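Local coordinates for protein GENE 22 product (PDB 2XC8) that is of unknown function but resembles in fold a domain of the receptor-binding protein of lactococcal phage p2, at residues Leu31-Glu42 / Leu62-Trp73. Residues are numbered along the deposited sequence; the frame is centred on the assembly and turned at random.
Sequences LHKGDEEVFPVE and LHMNVQTKKVSW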
loop_
_atom_site.group_PDB
_atom_site.type_symbol
_atom_site.label_atom_id
_atom_site.label_comp_id
_atom_site.label_asym_id
_atom_site.label_seq_id
_atom_site.Cartn_x
_atom_site.Cartn_y
_atom_site.Cartn_z
ATOM N N LEU B 31 -7.703 12.554 9.058
ATOM C CA LEU B 31 -8.780 12.650 8.087
ATOM C C LEU B 31 -8.932 14.108 7.673
ATOM O O LEU B 31 -9.128 14.984 8.519
ATOM C CB LEU B 31 -10.090 12.115 8.677
ATOM C CG LEU B 31 -11.337 12.071 7.785
ATOM C CD1 LEU B 31 -11.175 11.074 6.644
ATOM C CD2 LEU B 31 -12.565 11.734 8.614
ATOM N N HIS B 32 -8.831 14.361 6.371
ATOM C CA HIS B 32 -8.943 15.712 5.833
ATOM C C HIS B 32 -10.198 15.956 5.005
ATOM O O HIS B 32 -10.594 15.117 4.195
ATOM C CB HIS B 32 -7.777 16.022 4.896
ATOM C CG HIS B 32 -6.445 16.100 5.571
ATOM N ND1 HIS B 32 -5.757 17.285 5.724
ATOM C CD2 HIS B 32 -5.658 15.137 6.108
ATOM C CE1 HIS B 32 -4.611 17.051 6.337
ATOM N NE2 HIS B 32 -4.526 15.756 6.581
ATOM N N LYS B 33 -10.807 17.119 5.220
ATOM C CA LYS B 33 -11.982 17.525 4.461
ATOM C C LYS B 33 -11.458 18.641 3.557
ATOM O O LYS B 33 -11.578 19.829 3.878
ATOM C CB LYS B 33 -13.118 18.026 5.363
ATOM C CG LYS B 33 -14.375 18.481 4.627
ATOM C CD LYS B 33 -15.346 19.170 5.576
ATOM C CE LYS B 33 -16.588 19.656 4.848
ATOM N NZ LYS B 33 -17.505 20.405 5.753
ATOM N N GLY B 34 -10.859 18.245 2.436
ATOM C CA GLY B 34 -10.194 19.180 1.528
ATOM C C GLY B 34 -9.064 19.906 2.231
ATOM O O GLY B 34 -8.170 19.275 2.801
ATOM N N ASP B 35 -9.105 21.227 2.195
ATOM C CA ASP B 35 -8.218 22.033 2.998
ATOM C C ASP B 35 -8.915 22.859 4.090
ATOM O O ASP B 35 -8.369 23.759 4.635
ATOM C CB ASP B 35 -7.238 22.874 2.167
ATOM C CG ASP B 35 -7.917 23.817 1.205
ATOM O OD1 ASP B 35 -7.390 24.029 0.097
ATOM O OD2 ASP B 35 -8.965 24.369 1.526
ATOM N N GLU B 36 -10.107 22.486 4.430
ATOM C CA GLU B 36 -10.877 23.272 5.398
ATOM C C GLU B 36 -10.730 22.794 6.851
ATOM O O GLU B 36 -10.585 23.620 7.755
ATOM C CB GLU B 36 -12.348 23.453 4.973
ATOM C CG GLU B 36 -13.308 22.320 5.320
ATOM C CD GLU B 36 -14.763 22.764 5.296
ATOM O OE1 GLU B 36 -15.245 23.190 4.223
ATOM O OE2 GLU B 36 -15.427 22.679 6.351
ATOM N N GLU B 37 -10.756 21.479 7.072
ATOM C CA GLU B 37 -10.575 20.925 8.420
ATOM C C GLU B 37 -9.962 19.523 8.429
ATOM O O GLU B 37 -10.251 18.698 7.559
ATOM C CB GLU B 37 -11.892 20.941 9.214
ATOM C CG GLU B 37 -11.712 20.718 10.722
ATOM C CD GLU B 37 -12.929 21.098 11.554
ATOM O OE1 GLU B 37 -12.852 20.977 12.795
ATOM O OE2 GLU B 37 -13.958 21.517 10.980
ATOM N N VAL B 38 -9.187 19.243 9.457
ATOM C CA VAL B 38 -8.487 18.009 9.689
ATOM C C VAL B 38 -8.874 17.404 11.040
ATOM O O VAL B 38 -9.021 18.087 11.970
ATOM C CB VAL B 38 -6.995 18.272 9.697
ATOM C CG1 VAL B 38 -6.215 17.048 9.857
ATOM C CG2 VAL B 38 -6.603 19.084 8.548
ATOM N N PHE B 39 -9.016 16.087 11.101
ATOM C CA PHE B 39 -9.433 15.391 12.317
ATOM C C PHE B 39 -8.451 14.259 12.631
ATOM O O PHE B 39 -7.997 13.570 11.712
ATOM C CB PHE B 39 -10.842 14.809 12.130
ATOM C CG PHE B 39 -11.853 15.794 11.594
ATOM C CD1 PHE B 39 -12.613 16.571 12.462
ATOM C CD2 PHE B 39 -12.055 15.934 10.221
ATOM C CE1 PHE B 39 -13.550 17.478 11.975
ATOM C CE2 PHE B 39 -12.989 16.843 9.723
ATOM C CZ PHE B 39 -13.739 17.614 10.604
ATOM N N PRO B 40 -8.115 14.056 13.923
ATOM C CA PRO B 40 -7.195 12.968 14.266
ATOM C C PRO B 40 -7.849 11.588 14.174
ATOM O O PRO B 40 -8.997 11.413 14.592
ATOM C CB PRO B 40 -6.795 13.283 15.712
ATOM C CG PRO B 40 -7.933 14.065 16.258
ATOM C CD PRO B 40 -8.516 14.839 15.110
ATOM N N VAL B 41 -7.116 10.628 13.618
ATOM C CA VAL B 41 -7.596 9.254 13.484
ATOM C C VAL B 41 -6.629 8.301 14.184
ATOM O O VAL B 41 -5.433 8.279 13.881
ATOM C CB VAL B 41 -7.787 8.851 11.997
ATOM C CG1 VAL B 41 -8.200 7.391 11.876
ATOM C CG2 VAL B 41 -8.824 9.744 11.328
ATOM N N GLU B 42 -7.151 7.530 15.108
ATOM C CA GLU B 42 -6.363 6.563 15.848
ATOM C C GLU B 42 -5.957 5.320 15.056
ATOM O O GLU B 42 -6.584 4.929 14.104
ATOM C CB GLU B 42 -7.039 6.208 17.174
ATOM C CG GLU B 42 -8.298 5.362 17.032
ATOM C CD GLU B 42 -9.230 5.366 18.241
ATOM O OE1 GLU B 42 -8.868 4.755 19.243
ATOM O OE2 GLU B 42 -10.317 5.955 18.188
ATOM N N LEU B 62 -14.934 3.855 8.648
ATOM C CA LEU B 62 -14.499 5.089 9.290
ATOM C C LEU B 62 -15.674 6.059 9.315
ATOM O O LEU B 62 -16.132 6.522 8.270
ATOM C CB LEU B 62 -13.295 5.701 8.562
ATOM C CG LEU B 62 -12.578 6.882 9.228
ATOM C CD1 LEU B 62 -11.801 6.438 10.463
ATOM C CD2 LEU B 62 -11.656 7.580 8.243
ATOM N N HIS B 63 -16.165 6.343 10.517
ATOM C CA HIS B 63 -17.344 7.186 10.698
ATOM C C HIS B 63 -17.093 8.297 11.711
ATOM O O HIS B 63 -16.189 8.200 12.544
ATOM C CB HIS B 63 -18.546 6.338 11.121
ATOM C CG HIS B 63 -18.247 5.385 12.235
ATOM N ND1 HIS B 63 -18.315 5.749 13.563
ATOM C CD2 HIS B 63 -17.864 4.088 12.219
ATOM C CE1 HIS B 63 -17.992 4.713 14.317
ATOM N NE2 HIS B 63 -17.714 3.693 13.526
HETATM N N MSE B 64 -17.906 9.348 11.633
HETATM C CA MSE B 64 -17.745 10.521 12.483
HETATM C C MSE B 64 -19.032 10.967 13.170
HETATM O O MSE B 64 -20.105 10.954 12.563
HETATM C CB MSE B 64 -17.209 11.695 11.657
HETATM C CG MSE B 64 -16.887 12.950 12.463
HETATM SE SE MSE B 64 -16.723 14.542 11.352
HETATM C CE MSE B 64 -15.201 13.991 10.271
ATOM N N ASN B 65 -18.916 11.352 14.439
ATOM C CA ASN B 65 -20.068 11.889 15.148
ATOM C C ASN B 65 -20.011 13.357 14.746
ATOM O O ASN B 65 -19.069 14.062 15.104
ATOM C CB ASN B 65 -19.917 11.723 16.666
ATOM C CG ASN B 65 -21.055 12.366 17.453
ATOM O OD1 ASN B 65 -21.350 13.554 17.300
ATOM N ND2 ASN B 65 -21.685 11.581 18.318
ATOM N N VAL B 66 -21.010 13.810 13.991
ATOM C CA VAL B 66 -20.991 15.160 13.410
ATOM C C VAL B 66 -21.053 16.299 14.432
ATOM O O VAL B 66 -20.614 17.417 14.145
ATOM C CB VAL B 66 -22.089 15.358 12.320
ATOM C CG1 VAL B 66 -21.782 14.514 11.088
ATOM C CG2 VAL B 66 -23.485 15.046 12.869
ATOM N N GLN B 67 -21.586 16.016 15.620
ATOM C CA GLN B 67 -21.677 17.022 16.678
ATOM C C GLN B 67 -20.419 17.112 17.546
ATOM O O GLN B 67 -19.980 18.213 17.886
ATOM C CB GLN B 67 -22.926 16.808 17.537
ATOM C CG GLN B 67 -24.181 17.429 16.931
ATOM C CD GLN B 67 -25.449 17.103 17.700
ATOM O OE1 GLN B 67 -25.419 16.834 18.903
ATOM N NE2 GLN B 67 -26.580 17.131 17.004
ATOM N N THR B 68 -19.843 15.964 17.897
ATOM C CA THR B 68 -18.621 15.931 18.709
ATOM C C THR B 68 -17.359 15.986 17.843
ATOM O O THR B 68 -16.271 16.296 18.334
ATOM C CB THR B 68 -18.557 14.680 19.622
ATOM O OG1 THR B 68 -18.353 13.505 18.829
ATOM C CG2 THR B 68 -19.835 14.530 20.436
ATOM N N LYS B 69 -17.536 15.707 16.563
ATOM C CA LYS B 69 -16.460 15.586 15.572
ATOM C C LYS B 69 -15.498 14.439 15.788
ATOM O O LYS B 69 -14.506 14.371 15.142
ATOM C CB LYS B 69 -15.626 16.869 15.416
ATOM C CG LYS B 69 -16.288 18.100 14.808
ATOM C CD LYS B 69 -15.201 19.183 14.509
ATOM C CE LYS B 69 -15.169 20.346 15.472
ATOM N NZ LYS B 69 -13.909 20.628 16.207
ATOM N N LYS B 70 -15.810 13.555 16.707
ATOM C CA LYS B 70 -15.027 12.351 16.992
ATOM C C LYS B 70 -15.108 11.362 15.830
ATOM O O LYS B 70 -16.198 10.944 15.433
ATOM C CB LYS B 70 -15.517 11.691 18.287
ATOM C CG LYS B 70 -14.709 10.476 18.732
ATOM C CD LYS B 70 -15.448 9.680 19.799
ATOM C CE LYS B 70 -14.611 8.506 20.293
ATOM N NZ LYS B 70 -15.347 7.690 21.300
ATOM N N VAL B 71 -13.946 11.001 15.293
ATOM C CA VAL B 71 -13.848 10.049 14.187
ATOM C C VAL B 71 -13.409 8.687 14.728
ATOM O O VAL B 71 -12.384 8.584 15.406
ATOM C CB VAL B 71 -12.863 10.544 13.096
ATOM C CG1 VAL B 71 -12.907 9.639 11.876
ATOM C CG2 VAL B 71 -13.183 11.975 12.694
ATOM N N SER B 72 -14.189 7.649 14.427
ATOM C CA SER B 72 -13.963 6.315 14.997
ATOM C C SER B 72 -13.964 5.181 13.967
ATOM O O SER B 72 -14.431 5.348 12.838
ATOM C CB SER B 72 -14.997 6.026 16.090
ATOM O OG SER B 72 -14.922 6.983 17.132
ATOM N N TRP B 73 -13.435 4.029 14.384
ATOM C CA TRP B 73 -13.401 2.820 13.564
ATOM C C TRP B 73 -14.459 1.808 13.997
ATOM O O TRP B 73 -14.734 1.649 15.189
ATOM C CB TRP B 73 -12.031 2.144 13.647
ATOM C CG TRP B 73 -10.891 2.904 13.040
ATOM C CD1 TRP B 73 -9.882 3.531 13.711
ATOM C CD2 TRP B 73 -10.624 3.094 11.645
ATOM N NE1 TRP B 73 -9.007 4.107 12.822
ATOM C CE2 TRP B 73 -9.438 3.855 11.546
ATOM C CE3 TRP B 73 -11.275 2.702 10.466
ATOM C CZ2 TRP B 73 -8.887 4.232 10.317
ATOM C CZ3 TRP B 73 -10.726 3.077 9.242
ATOM C CH2 TRP B 73 -9.543 3.835 9.179
HETATM O O HOH W 1 -11.299 12.269 15.881
#
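Leu62 reaches inward from its strand and meets Leu31 tip to tip, CD2 to CD1 at 3.9 Å, while its other methyl, CD1, rests against Val41 and over one face of the Trp73 indole. Branched aliphatic chains suit this place because their methyls pack between two sheets without needing hydrogen-bond partners. Two residues on, Met64 is selenomethionine in the crystal. Its CG stands anti to the backbone N (chi1 -175°), and the bend at chi3 brings CE over one face of the Phe39 ring, 3.7 Å from the ring centroid. This is a CH-pi contact, and SE behind it makes it Met-aromatic as well; methionine's flexible, unbranched chain can settle on the flat ring. At the turn, Asn65 OD1 accepts from Gln67 N, an Asx turn, and also from Thr68 N three residues on, an Asx motif; both help shape the hairpin. Lys69 lays its aliphatic part at the edge of the same ring, CD to Phe39 CE1 at 3.5 Å, and carries NZ on to a loose salt bridge with Glu37 OE1 (3.6 Å), so one long chain serves both an apolar and a charged neighbour at the solvent-exposed end of the contact. Val71 sends CG2 against Phe39 CB (3.7 Å), and its CG1 touches both Leu31 CD2 and Val41 CG2. Its backbone N reaches Pro40 O through a bridging water. Trp73 closes the row: NE1 donates to Glu42 O (2.9 Å, 153° at the hydrogen), nearly in the indole plane, as Val41 CG1 packs obliquely against the ring. The contact thus joins the end hairpins of two sheets: strands 23-33 and 37-47 face strands 56-64 and 71-79, Trp11 of strand 11-13 and Met96 of strand 93-103 add to the buried side chains, and Pro128 of the second subunit packs on Trp73.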